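Local coordinates for protein MstE (Scytonema sp. PCC 10023, PDB 6SBF) that acts as a type II terpene cyclase that assembles complex isoprenoid scaffolds, probably in the making of merosterols, at residues A[220-223]-A[224-228]; A[233-236]-A[237-240]; A[185-188]-A[189-192]; A[268-271]-A[272-275]; A[192-195]-A[196-200]. The protein carries 1 engineered substitution. All coordinates share one frame; numbering follows the deposited sequence.

Contact 1 of 5, residues A[220-223]-A[224-228]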
loop_
_atom_site.group_PDB
_atom_site.type_symbol
_atom_site.label_atom_id
_atom_site.label_comp_id
_atom_site.label_asym_id
_atom_site.label_seq_id
_atom_site.Cartn_x
_atom_site.Cartn_y
_atom_site.Cartn_z
ATOM N N ALA A 220 1.812 -7.460 -5.811
ATOM C CA ALA A 220 2.279 -6.396 -6.746
ATOM C C ALA A 220 3.568 -5.788 -6.197
ATOM O O ALA A 220 4.526 -5.618 -6.949
ATOM C CB ALA A 220 1.222 -5.335 -6.873
ATOM N N LEU A 221 3.602 -5.414 -4.917
ATOM C CA LEU A 221 4.795 -4.752 -4.379
ATOM C C LEU A 221 5.998 -5.672 -4.461
ATOM O O LEU A 221 7.111 -5.232 -4.736
ATOM C CB LEU A 221 4.533 -4.295 -2.957
ATOM C CG LEU A 221 3.649 -3.060 -2.812
ATOM C CD1 LEU A 221 3.236 -2.871 -1.401
ATOM C CD2 LEU A 221 4.326 -1.810 -3.376
ATOM N N THR A 222 5.824 -6.950 -4.158
ATOM C CA THR A 222 6.964 -7.894 -4.177
ATOM C C THR A 222 7.466 -8.064 -5.612
ATOM O O THR A 222 8.702 -7.987 -5.849
ATOM C CB THR A 222 6.605 -9.237 -3.549
ATOM O OG1 THR A 222 6.168 -9.072 -2.191
ATOM C CG2 THR A 222 7.823 -10.121 -3.572
ATOM N N ALA A 223 6.556 -8.313 -6.545
ATOM C CA ALA A 223 6.962 -8.493 -7.943
ATOM C C ALA A 223 7.658 -7.215 -8.461
ATOM O O ALA A 223 8.637 -7.315 -9.234
ATOM C CB ALA A 223 5.789 -8.855 -8.777
ATOM N N GLU A 224 7.150 -6.051 -8.064
ATOM C CA GLU A 224 7.784 -4.785 -8.496
ATOM C C GLU A 224 9.198 -4.696 -7.925
ATOM O O GLU A 224 10.134 -4.230 -8.641
ATOM C CB GLU A 224 6.959 -3.603 -7.997
ATOM C CG GLU A 224 5.704 -3.323 -8.787
ATOM C CD GLU A 224 4.791 -2.258 -8.189
ATOM O OE1 GLU A 224 5.063 -1.784 -7.031
ATOM O OE2 GLU A 224 3.800 -1.914 -8.873
ATOM N N ALA A 225 9.458 -5.110 -6.681
ATOM C CA ALA A 225 10.820 -5.027 -6.087
ATOM C C ALA A 225 11.724 -5.984 -6.835
ATOM O O ALA A 225 12.890 -5.660 -7.133
ATOM C CB ALA A 225 10.798 -5.343 -4.622
ATOM N N LEU A 226 11.247 -7.187 -7.123
ATOM C CA LEU A 226 12.057 -8.146 -7.897
ATOM C C LEU A 226 12.361 -7.565 -9.282
ATOM O O LEU A 226 13.495 -7.721 -9.779
ATOM C CB LEU A 226 11.332 -9.501 -7.974
ATOM C CG LEU A 226 11.156 -10.242 -6.642
ATOM C CD1 LEU A 226 10.340 -11.503 -6.892
ATOM C CD2 LEU A 226 12.489 -10.527 -5.941
ATOM N N ALA A 227 11.378 -6.981 -9.936
ATOM C CA ALA A 227 11.583 -6.401 -11.267
ATOM C C ALA A 227 12.615 -5.262 -11.197
ATOM O O ALA A 227 13.495 -5.181 -12.049
ATOM C CB ALA A 227 10.310 -5.874 -11.853
ATOM N N ALA A 228 12.559 -4.427 -10.171
ATOM C CA ALA A 228 13.449 -3.261 -10.083
ATOM C C ALA A 228 14.880 -3.732 -9.822
ATOM O O ALA A 228 15.836 -3.030 -10.195
ATOM C CB ALA A 228 12.972 -2.350 -8.968
#

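Contact 2 of 5, residues A[233-236]-A[237-240]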
loop_
_atom_site.group_PDB
_atom_site.type_symbol
_atom_site.label_atom_id
_atom_site.label_comp_id
_atom_site.label_asym_id
_atom_site.label_seq_id
_atom_site.Cartn_x
_atom_site.Cartn_y
_atom_site.Cartn_z
ATOM N N ALA A 233 17.398 -14.134 -12.615
ATOM C CA ALA A 233 16.983 -15.276 -11.774
ATOM C C ALA A 233 15.583 -15.035 -11.213
ATOM O O ALA A 233 14.942 -16.008 -10.815
ATOM C CB ALA A 233 17.972 -15.526 -10.659
ATOM N N ASP A 234 15.145 -13.797 -11.098
ATOM C CA ASP A 234 13.851 -13.441 -10.489
ATOM C C ASP A 234 12.727 -13.381 -11.512
ATOM O O ASP A 234 11.563 -13.331 -11.133
ATOM C CB ASP A 234 13.972 -12.132 -9.723
ATOM C CG ASP A 234 14.976 -12.231 -8.585
ATOM O OD1 ASP A 234 15.094 -13.310 -7.957
ATOM O OD2 ASP A 234 15.592 -11.226 -8.259
ATOM N N GLN A 235 13.021 -13.429 -12.807
ATOM C CA GLN A 235 11.999 -13.211 -13.836
ATOM C C GLN A 235 10.958 -14.334 -13.819
ATOM O O GLN A 235 9.762 -14.020 -13.963
ATOM C CB GLN A 235 12.595 -13.007 -15.225
ATOM C CG GLN A 235 11.578 -12.400 -16.183
ATOM C CD GLN A 235 11.195 -10.990 -15.785
ATOM O OE1 GLN A 235 12.026 -10.250 -15.275
ATOM N NE2 GLN A 235 9.929 -10.663 -16.006
ATOM N N PRO A 236 11.311 -15.628 -13.646
ATOM C CA PRO A 236 10.260 -16.651 -13.576
ATOM C C PRO A 236 9.239 -16.379 -12.455
ATOM O O PRO A 236 8.046 -16.541 -12.670
ATOM C CB PRO A 236 11.039 -17.972 -13.380
ATOM C CG PRO A 236 12.415 -17.715 -13.908
ATOM C CD PRO A 236 12.663 -16.219 -13.636
ATOM N N SER A 237 9.735 -15.939 -11.311
ATOM C CA SER A 237 8.868 -15.621 -10.160
ATOM C C SER A 237 7.937 -14.484 -10.499
ATOM O O SER A 237 6.743 -14.523 -10.135
ATOM C CB SER A 237 9.675 -15.364 -8.916
ATOM O OG SER A 237 10.345 -16.540 -8.493
ATOM N N ILE A 238 8.468 -13.445 -11.167
ATOM C CA ILE A 238 7.638 -12.303 -11.584
ATOM C C ILE A 238 6.543 -12.790 -12.528
ATOM O O ILE A 238 5.370 -12.425 -12.389
ATOM C CB ILE A 238 8.498 -11.193 -12.204
ATOM C CG1 ILE A 238 9.474 -10.606 -11.188
ATOM C CG2 ILE A 238 7.621 -10.146 -12.843
ATOM C CD1 ILE A 238 10.626 -9.886 -11.806
ATOM N N GLU A 239 6.934 -13.623 -13.503
ATOM C CA GLU A 239 5.955 -14.082 -14.508
ATOM C C GLU A 239 4.874 -14.933 -13.824
ATOM O O GLU A 239 3.734 -14.906 -14.240
ATOM C CB GLU A 239 6.656 -14.831 -15.650
ATOM C CG GLU A 239 7.574 -13.957 -16.456
ATOM C CD GLU A 239 6.973 -12.761 -17.143
ATOM O OE1 GLU A 239 5.738 -12.717 -17.396
ATOM O OE2 GLU A 239 7.778 -11.855 -17.486
ATOM N N GLN A 240 5.272 -15.736 -12.846
ATOM C CA GLN A 240 4.246 -16.563 -12.135
ATOM C C GLN A 240 3.263 -15.636 -11.387
ATOM O O GLN A 240 2.060 -15.920 -11.363
ATOM C CB GLN A 240 4.850 -17.539 -11.142
ATOM C CG GLN A 240 3.817 -18.648 -10.904
ATOM C CD GLN A 240 4.133 -19.564 -9.746
ATOM O OE1 GLN A 240 5.124 -19.381 -9.013
ATOM N NE2 GLN A 240 3.261 -20.570 -9.596
HETATM O O HOH W 1 12.396 -16.868 -10.198
#

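Contact 3 of 5, residues A[185-188]-A[189-192]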
loop_
_atom_site.group_PDB
_atom_site.type_symbol
_atom_site.label_atom_id
_atom_site.label_comp_id
_atom_site.label_asym_id
_atom_site.label_seq_id
_atom_site.Cartn_x
_atom_site.Cartn_y
_atom_site.Cartn_z
ATOM N N ALA A 185 10.970 -1.562 -1.954
ATOM C CA ALA A 185 10.886 -0.462 -2.961
ATOM C C ALA A 185 12.080 0.502 -2.795
ATOM O O ALA A 185 12.383 1.215 -3.740
ATOM C CB ALA A 185 9.576 0.300 -2.885
ATOM N N LEU A 186 12.727 0.513 -1.637
ATOM C CA LEU A 186 13.882 1.371 -1.354
ATOM C C LEU A 186 15.109 0.649 -1.864
ATOM O O LEU A 186 15.415 -0.460 -1.438
ATOM C CB LEU A 186 14.004 1.617 0.149
ATOM C CG LEU A 186 12.798 2.300 0.780
ATOM C CD1 LEU A 186 13.018 2.412 2.284
ATOM C CD2 LEU A 186 12.502 3.688 0.195
ATOM N N PRO A 187 15.909 1.262 -2.760
ATOM C CA PRO A 187 17.047 0.540 -3.334
ATOM C C PRO A 187 18.066 0.136 -2.269
ATOM O O PRO A 187 18.765 -0.816 -2.429
ATOM C CB PRO A 187 17.721 1.581 -4.246
ATOM C CG PRO A 187 16.703 2.635 -4.477
ATOM C CD PRO A 187 15.652 2.551 -3.422
ATOM N N GLU A 188 18.102 0.854 -1.146
ATOM C CA GLU A 188 19.067 0.570 -0.058
ATOM C C GLU A 188 18.744 -0.776 0.626
ATOM O O GLU A 188 19.671 -1.374 1.203
ATOM C CB GLU A 188 19.071 1.726 0.964
ATOM C CG GLU A 188 19.460 3.077 0.419
ATOM C CD GLU A 188 18.356 3.943 -0.185
ATOM O OE1 GLU A 188 17.163 3.436 -0.324
ATOM O OE2 GLU A 188 18.739 5.091 -0.579
ATOM N N PHE A 189 17.485 -1.216 0.573
ATOM C CA PHE A 189 17.019 -2.437 1.292
ATOM C C PHE A 189 16.702 -3.579 0.315
ATOM O O PHE A 189 16.541 -4.685 0.775
ATOM C CB PHE A 189 15.793 -2.118 2.161
ATOM C CG PHE A 189 16.170 -1.368 3.392
ATOM C CD1 PHE A 189 16.215 0.010 3.406
ATOM C CD2 PHE A 189 16.475 -2.048 4.538
ATOM C CE1 PHE A 189 16.594 0.653 4.566
ATOM C CE2 PHE A 189 16.856 -1.381 5.682
ATOM C CZ PHE A 189 16.956 -0.033 5.678
ATOM N N ARG A 190 16.613 -3.318 -0.965
ATOM C CA ARG A 190 16.058 -4.274 -1.930
ATOM C C ARG A 190 16.904 -5.550 -1.899
ATOM O O ARG A 190 16.359 -6.696 -1.781
ATOM C CB ARG A 190 16.020 -3.647 -3.328
ATOM C CG ARG A 190 15.360 -4.569 -4.329
ATOM C CD ARG A 190 15.560 -4.115 -5.725
ATOM N NE ARG A 190 15.270 -2.753 -5.995
ATOM C CZ ARG A 190 16.146 -1.876 -6.474
ATOM N NH1 ARG A 190 17.421 -2.186 -6.703
ATOM N NH2 ARG A 190 15.727 -0.668 -6.696
ATOM N N SER A 191 18.217 -5.465 -2.008
ATOM C CA SER A 191 19.107 -6.654 -1.995
ATOM C C SER A 191 19.032 -7.418 -0.666
ATOM O O SER A 191 19.001 -8.650 -0.700
ATOM C CB SER A 191 20.545 -6.263 -2.290
ATOM O OG SER A 191 21.369 -7.421 -2.193
ATOM N N ARG A 192 18.981 -6.731 0.458
ATOM C CA ARG A 192 18.975 -7.377 1.781
ATOM C C ARG A 192 17.663 -8.167 1.949
ATOM O O ARG A 192 17.710 -9.234 2.587
ATOM C CB ARG A 192 19.091 -6.335 2.900
ATOM C CG ARG A 192 19.120 -6.905 4.315
ATOM C CD ARG A 192 20.181 -7.938 4.704
ATOM N NE ARG A 192 21.573 -7.497 4.564
ATOM C CZ ARG A 192 22.387 -7.106 5.566
ATOM N NH1 ARG A 192 23.625 -6.708 5.307
ATOM N NH2 ARG A 192 21.954 -7.100 6.817
HETATM O O HOH W 2 19.953 -3.172 -2.410
HETATM O O HOH W 3 20.079 -3.975 0.488
#

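Contact 4 of 5, residues A[268-271]-A[272-275]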
loop_
_atom_site.group_PDB
_atom_site.type_symbol
_atom_site.label_atom_id
_atom_site.label_comp_id
_atom_site.label_asym_id
_atom_site.label_seq_id
_atom_site.Cartn_x
_atom_site.Cartn_y
_atom_site.Cartn_z
ATOM N N THR A 268 -8.355 -4.453 -7.233
ATOM C CA THR A 268 -8.267 -4.327 -8.704
ATOM C C THR A 268 -7.125 -3.360 -9.089
ATOM O O THR A 268 -6.374 -3.667 -10.021
ATOM C CB THR A 268 -9.593 -3.899 -9.329
ATOM O OG1 THR A 268 -10.578 -4.878 -8.977
ATOM C CG2 THR A 268 -9.533 -3.768 -10.813
ATOM N N ALA A 269 -6.967 -2.270 -8.369
ATOM C CA ALA A 269 -5.900 -1.291 -8.671
ATOM C C ALA A 269 -4.546 -1.949 -8.424
ATOM O O ALA A 269 -3.622 -1.794 -9.270
ATOM C CB ALA A 269 -6.088 -0.072 -7.793
ATOM N N TRP A 270 -4.400 -2.708 -7.345
ATOM C CA TRP A 270 -3.116 -3.381 -7.122
ATOM C C TRP A 270 -2.896 -4.461 -8.188
ATOM O O TRP A 270 -1.741 -4.651 -8.610
ATOM C CB TRP A 270 -2.998 -3.901 -5.675
ATOM C CG TRP A 270 -2.604 -2.807 -4.725
ATOM C CD1 TRP A 270 -3.332 -2.173 -3.759
ATOM C CD2 TRP A 270 -1.302 -2.179 -4.703
ATOM N NE1 TRP A 270 -2.578 -1.219 -3.134
ATOM C CE2 TRP A 270 -1.346 -1.169 -3.712
ATOM C CE3 TRP A 270 -0.139 -2.336 -5.438
ATOM C CZ2 TRP A 270 -0.225 -0.376 -3.432
ATOM C CZ3 TRP A 270 0.963 -1.585 -5.135
ATOM C CH2 TRP A 270 0.907 -0.610 -4.173
ATOM N N CYS A 271 -3.944 -5.188 -8.577
ATOM C CA CYS A 271 -3.764 -6.194 -9.632
ATOM C C CYS A 271 -3.338 -5.511 -10.938
ATOM O O CYS A 271 -2.513 -6.084 -11.682
ATOM C CB CYS A 271 -5.039 -6.995 -9.775
ATOM S SG CYS A 271 -4.869 -8.490 -10.733
ATOM N N LEU A 272 -3.892 -4.364 -11.238
ATOM C CA LEU A 272 -3.523 -3.609 -12.466
ATOM C C LEU A 272 -2.030 -3.276 -12.398
ATOM O O LEU A 272 -1.317 -3.477 -13.428
ATOM C CB LEU A 272 -4.436 -2.414 -12.606
ATOM C CG LEU A 272 -4.132 -1.467 -13.759
ATOM C CD1 LEU A 272 -4.084 -2.222 -15.073
ATOM C CD2 LEU A 272 -5.130 -0.329 -13.797
ATOM N N ARG A 273 -1.522 -2.831 -11.254
ATOM C CA ARG A 273 -0.089 -2.543 -11.144
ATOM C C ARG A 273 0.717 -3.844 -11.387
ATOM O O ARG A 273 1.737 -3.790 -12.095
ATOM C CB ARG A 273 0.251 -1.993 -9.773
ATOM C CG ARG A 273 -0.068 -0.549 -9.678
ATOM C CD ARG A 273 0.418 0.092 -8.388
ATOM N NE ARG A 273 1.849 0.022 -8.030
ATOM C CZ ARG A 273 2.450 0.867 -7.179
ATOM N NH1 ARG A 273 1.840 1.957 -6.763
ATOM N NH2 ARG A 273 3.674 0.621 -6.738
ATOM N N LEU A 274 0.298 -4.944 -10.807
ATOM C CA LEU A 274 0.999 -6.234 -11.017
ATOM C C LEU A 274 1.062 -6.563 -12.512
ATOM O O LEU A 274 2.128 -6.997 -13.020
ATOM C CB LEU A 274 0.275 -7.313 -10.233
ATOM C CG LEU A 274 0.733 -8.755 -10.473
ATOM C CD1 LEU A 274 2.175 -9.011 -10.166
ATOM C CD2 LEU A 274 -0.157 -9.673 -9.611
ATOM N N LEU A 275 -0.012 -6.360 -13.218
ATOM C CA LEU A 275 -0.125 -6.747 -14.647
ATOM C C LEU A 275 0.745 -5.839 -15.550
ATOM O O LEU A 275 0.993 -6.211 -16.680
ATOM C CB LEU A 275 -1.575 -6.751 -15.123
ATOM C CG LEU A 275 -2.478 -7.817 -14.478
ATOM C CD1 LEU A 275 -3.905 -7.561 -14.883
ATOM C CD2 LEU A 275 -2.025 -9.210 -14.823
#

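Contact 5 of 5, residues A[192-195]-A[196-200]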
loop_
_atom_site.group_PDB
_atom_site.type_symbol
_atom_site.label_atom_id
_atom_site.label_comp_id
_atom_site.label_asym_id
_atom_site.label_seq_id
_atom_site.Cartn_x
_atom_site.Cartn_y
_atom_site.Cartn_z
ATOM N N ARG A 192 18.981 -6.731 0.458
ATOM C CA ARG A 192 18.975 -7.377 1.781
ATOM C C ARG A 192 17.663 -8.167 1.949
ATOM O O ARG A 192 17.710 -9.234 2.587
ATOM C CB ARG A 192 19.091 -6.335 2.900
ATOM C CG ARG A 192 19.120 -6.905 4.315
ATOM C CD ARG A 192 20.181 -7.938 4.704
ATOM N NE ARG A 192 21.573 -7.497 4.564
ATOM C CZ ARG A 192 22.387 -7.106 5.566
ATOM N NH1 ARG A 192 23.625 -6.708 5.307
ATOM N NH2 ARG A 192 21.954 -7.100 6.817
ATOM N N LEU A 193 16.533 -7.708 1.409
ATOM C CA LEU A 193 15.219 -8.382 1.572
ATOM C C LEU A 193 14.952 -9.432 0.477
ATOM O O LEU A 193 13.976 -10.154 0.552
ATOM C CB LEU A 193 14.141 -7.321 1.590
ATOM C CG LEU A 193 14.189 -6.431 2.822
ATOM C CD1 LEU A 193 13.252 -5.260 2.622
ATOM C CD2 LEU A 193 13.745 -7.181 4.065
ATOM N N HIS A 194 15.793 -9.513 -0.554
ATOM C CA HIS A 194 15.528 -10.338 -1.745
ATOM C C HIS A 194 15.218 -11.821 -1.385
ATOM O O HIS A 194 14.264 -12.378 -1.913
ATOM C CB HIS A 194 16.731 -10.215 -2.703
ATOM C CG HIS A 194 16.687 -11.198 -3.817
ATOM N ND1 HIS A 194 17.168 -12.485 -3.665
ATOM C CD2 HIS A 194 16.148 -11.108 -5.069
ATOM C CE1 HIS A 194 16.991 -13.140 -4.802
ATOM N NE2 HIS A 194 16.333 -12.316 -5.684
ATOM N N ASP A 195 16.085 -12.458 -0.640
ATOM C CA ASP A 195 15.960 -13.908 -0.412
ATOM C C ASP A 195 14.661 -14.159 0.343
ATOM O O ASP A 195 13.967 -15.147 0.044
ATOM C CB ASP A 195 17.197 -14.461 0.260
ATOM C CG ASP A 195 18.438 -14.507 -0.617
ATOM O OD1 ASP A 195 18.380 -14.093 -1.791
ATOM O OD2 ASP A 195 19.442 -14.971 -0.099
ATOM N N TYR A 196 14.352 -13.347 1.350
ATOM C CA TYR A 196 13.091 -13.489 2.122
ATOM C C TYR A 196 11.909 -13.366 1.170
ATOM O O TYR A 196 10.954 -14.188 1.209
ATOM C CB TYR A 196 13.025 -12.425 3.214
ATOM C CG TYR A 196 11.697 -12.382 3.904
ATOM C CD1 TYR A 196 11.406 -13.210 4.976
ATOM C CD2 TYR A 196 10.715 -11.529 3.446
ATOM C CE1 TYR A 196 10.165 -13.173 5.590
ATOM C CE2 TYR A 196 9.482 -11.501 4.065
ATOM C CZ TYR A 196 9.183 -12.349 5.118
ATOM O OH TYR A 196 7.939 -12.290 5.699
ATOM N N LEU A 197 11.927 -12.381 0.290
ATOM C CA LEU A 197 10.822 -12.232 -0.677
ATOM C C LEU A 197 10.771 -13.463 -1.602
ATOM O O LEU A 197 9.651 -13.961 -1.897
ATOM C CB LEU A 197 10.945 -10.953 -1.455
ATOM C CG LEU A 197 10.777 -9.686 -0.584
ATOM C CD1 LEU A 197 11.019 -8.451 -1.382
ATOM C CD2 LEU A 197 9.387 -9.612 0.030
ATOM N N ARG A 198 11.879 -13.986 -2.054
ATOM C CA ARG A 198 11.791 -15.158 -2.931
ATOM C C ARG A 198 11.209 -16.380 -2.183
ATOM O O ARG A 198 10.338 -17.099 -2.747
ATOM C CB ARG A 198 13.145 -15.498 -3.530
ATOM C CG ARG A 198 13.584 -14.555 -4.650
ATOM C CD ARG A 198 12.752 -14.684 -5.933
ATOM N NE ARG A 198 12.752 -16.045 -6.433
ATOM C CZ ARG A 198 13.746 -16.676 -6.958
ATOM N NH1 ARG A 198 13.618 -17.985 -7.134
ATOM N NH2 ARG A 198 14.833 -16.061 -7.345
ATOM N N VAL A 199 11.632 -16.643 -0.971
ATOM C CA VAL A 199 11.226 -17.908 -0.287
ATOM C C VAL A 199 9.791 -17.845 0.167
ATOM O O VAL A 199 9.186 -18.908 0.380
ATOM C CB VAL A 199 12.185 -18.254 0.840
ATOM C CG1 VAL A 199 13.604 -18.448 0.317
ATOM C CG2 VAL A 199 12.036 -17.369 2.029
ATOM N N THR A 200 9.208 -16.662 0.278
ATOM C CA THR A 200 7.810 -16.507 0.752
ATOM C C THR A 200 6.763 -16.578 -0.352
ATOM O O THR A 200 5.560 -16.607 -0.059
ATOM C CB THR A 200 7.636 -15.252 1.585
ATOM O OG1 THR A 200 8.100 -14.102 0.866
ATOM C CG2 THR A 200 8.329 -15.346 2.915
HETATM O O HOH W 4 16.314 -11.675 2.777
#

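Contact 1 of 5, residues A[220-223]-A[224-228]
Glu224 reaches back along its own helix to meet Leu221, one turn earlier: its OE1 comes 3.7 Å from CD2 of Leu221, the two side chains slanting across each other. CG of Glu224 sits beside the backbone N (chi1 -77°) and the chain runs extended from there, which lays CG 3.2 Å from the carbonyl O of Ala220. The tight part lies in the backbone and the alanines. Glu224 N donates to Ala220 O at 2.9 Å and Ala227 N to Ala223 O at 2.8 Å, while the N-H of Leu226 points almost straight (168°) at Thr222 O. These are the i to i+4 bonds of helix 215-229, one of the helices of the alpha6-alpha6 barrel. Ala220 and Ala223, with no more than a methyl group each, let helix 265-275 come close, Ala220 on Trp270 and both alanines on Leu274. Thr222 and Leu226 face helix 187-200 instead, and CG2 of Thr222 and CD1 of Leu226 meet only loosely, at 4.4 Å. Thr222 OG1 bonds back to Thr218 O. OE1 of Glu224 forms a salt bridge with Arg273, so a charge pair lies next to the leucine methyl. With an alanine here, Arg273 would probably lose its carboxylate mate and CD2 of Leu221 one of its neighbours. The packing thins toward the end of the segment: Ala227 is partly exposed, its CB 3.4 Å from Ala223 O, and Ala228, bonded through its N to Glu224 O, lies on the solvent side.

Contact 2 of 5, residues A[233-236]-A[237-240]
Ile238 N donates to Asp234 O at 3.1 Å, and the next two amides repeat the step, Glu239 N to Gln235 O and Gln240 N to Pro236 O, both at 2.9 Å. This is the first turn of helix 235-248, entered from a 3-10 turn at residues 233-234. Pro236, which has no N-H to give, sits in this opening turn, where its nitrogen needs no partner in a preceding turn. On one flank of the turn Gln235 and Glu239 are joined side chain to side chain. Gln235 has CG opposite its backbone N (chi1 -164°) and bends at the next bond, which brings the amide over the following turn; Glu239 also bends beyond CG, and its carboxylate swings round to meet it. NE2 gives its hydrogen to OE2 of Glu239 with the acceptor close to the amide plane, yet the oxygen is met on its anti side and well out of the carboxylate plane, the two flat groups being turned 46° apart. The other carboxylate oxygen, OE1, takes a bond from Asn278. Ile238 lies on the buried flank against Leu226 and Ala227 of helix 215-229; its CG1 rests 3.4 Å from Asp234 O and its CD1 3.8 Å from OE1 of Gln235. Asp234 turns its carboxylate to Arg198 and His194. Near the start of the turn, a water gives one hydrogen to Ala233 O at 2.8 Å and the other to Ser237 OG at 2.7 Å.

Contact 3 of 5, residues A[185-188]-A[189-192]
Arg190 folds back over Pro187 at the start of helix 187-200. Its CB lies 3.8 Å from the carbonyl O of Leu186 and about as near to Pro187 O. CG leaves on the far side from the backbone N (chi1 -176°), and the chain stays extended as far as CD, which packs on Ala225 O of helix 215-229. A bend at chi3 (-49°) then turns the head back: NE passes CB of Ala228, CZ lies 4.1 Å from CA of Pro187, and NH2 ends 3.9 Å from CB of the proline. CA of Pro187 lies over one face of the guanidinium, nearer its rim than its centre. Beside this, Leu186 and Phe189 run the same way, with CD1 against CD1 at 4.2 Å. The backbone is only loosely helical here. Leu186 O takes the N-H of Phe189 at 3.0 Å, from well above the carbonyl plane, and a weak bond from Arg190 N. Two waters bridge the next steps, one from Pro187 O to Ser191 N, the other from Glu188 O to Arg192 N, in place of direct i to i+4 bonds at these two steps. Leu186 and Phe189 face Leu137 of helix 128-138, and Leu186 also meets Leu116 of helix 109-121, while the Arg190 side lies against helix 215-229, so the turn is set between helices 109-121 and 128-138 and helix 215-229.

Contact 4 of 5, residues A[268-271]-A[272-275]
Four successive i to i+4 backbone bonds, from Leu272 N to Thr268 O (2.9 Å) through Leu275 N to Cys271 O, make this a regular stretch of about two turns of helix 265-275 in the alpha6-alpha6 barrel. Trp270 and Arg273 run side by side from it. With CG beside the backbone N (chi1 -80°) and a bend at chi3, Arg273 brings its head alongside the indole: NE is 3.4 Å from CZ3, and CZ 3.7 Å from CH2 of Trp270. CZ3 lies over one face of the guanidinium, toward its rim, the planes being 42° apart, so this is a slanted contact and no flat stack. The buried charge is met by a salt bridge from NH2 to Glu224 and a weak bond from NH1 to Asn358. A leucine in place of Arg273 would probably leave Glu224 without its charge partner and the six-membered ring of Trp270 less firmly held. Phe266 and Tyr217 meet the indole edge-to-face. Leu272 turns to helix 282-298, Ala269 to helix 350-363. On the Cys271 flank, SG lies 4.4 Å from CD1 of Leu275, whose CG rests 3.3 Å from Cys271 O.

Contact 5 of 5, residues A[192-195]-A[196-200]
Helix 187-200 of the barrel carries in its later turns a CH-pi contact between His194 and Arg198. CG of Arg198 stands over the face of the imidazole, 4.0 Å from the ring centroid, and nearest to CE1 and NE2. His194 swings its ring to the side away from its own N (chi1 169°), while Arg198 bends at both chi2 and chi3, and its guanidinium plane stands almost perpendicular to the ring (89°). At the ring edge, ND1 of His194 gives its hydrogen to the anti lone pair of Asp195 OD1 at 2.8 Å, almost exactly in the ring plane; this His-carboxylate bond, with the one from NE2 to Asp234, helps to fix the rotation of the imidazole. CD1 of Leu197 packs back on CB of Leu193 at 4.5 Å, and Leu197 N bonds to Leu193 O at 3.0 Å. A water accepts from Tyr196 N and lies 2.8 Å from Arg192 O; the helix is kinked here, the N of Arg192 and of Asp195 making no bond to the turn before. Tyr196 OH bonds to Thr177, and CG2 of Thr200 lies over one face of the phenol ring. NE2 of His194 and NH2 of Arg198 both turn to OD1 of Asp234. With a carboxylate at either nitrogen, the imidazole would probably favour its protonated form, and the charge of Asp234 is likely to offset the nearby arginine.

Overall arrangement
From the N terminus, contact 3 opens helix 187-200 and contact 5 lies on its later turns, the two sharing Arg192. Contact 1 follows on helix 215-229, contact 2 at the head of helix 235-248 and contact 4 on helix 265-275. Each is local and closes only a helical turn; they run in series, and none nests or crosses. Contact 1 touches all the others: contacts 3 and 5 by packing, contact 2 through Ile238, and contact 4 through the Glu224 to Arg273 salt bridge. Contacts 2 and 5 meet at Asp234. Contacts 4 and 5 stay apart, their nearest atoms about 12 Å from each other. Three helices, 187-200, 235-248 and 265-275, thus meet helix 215-229.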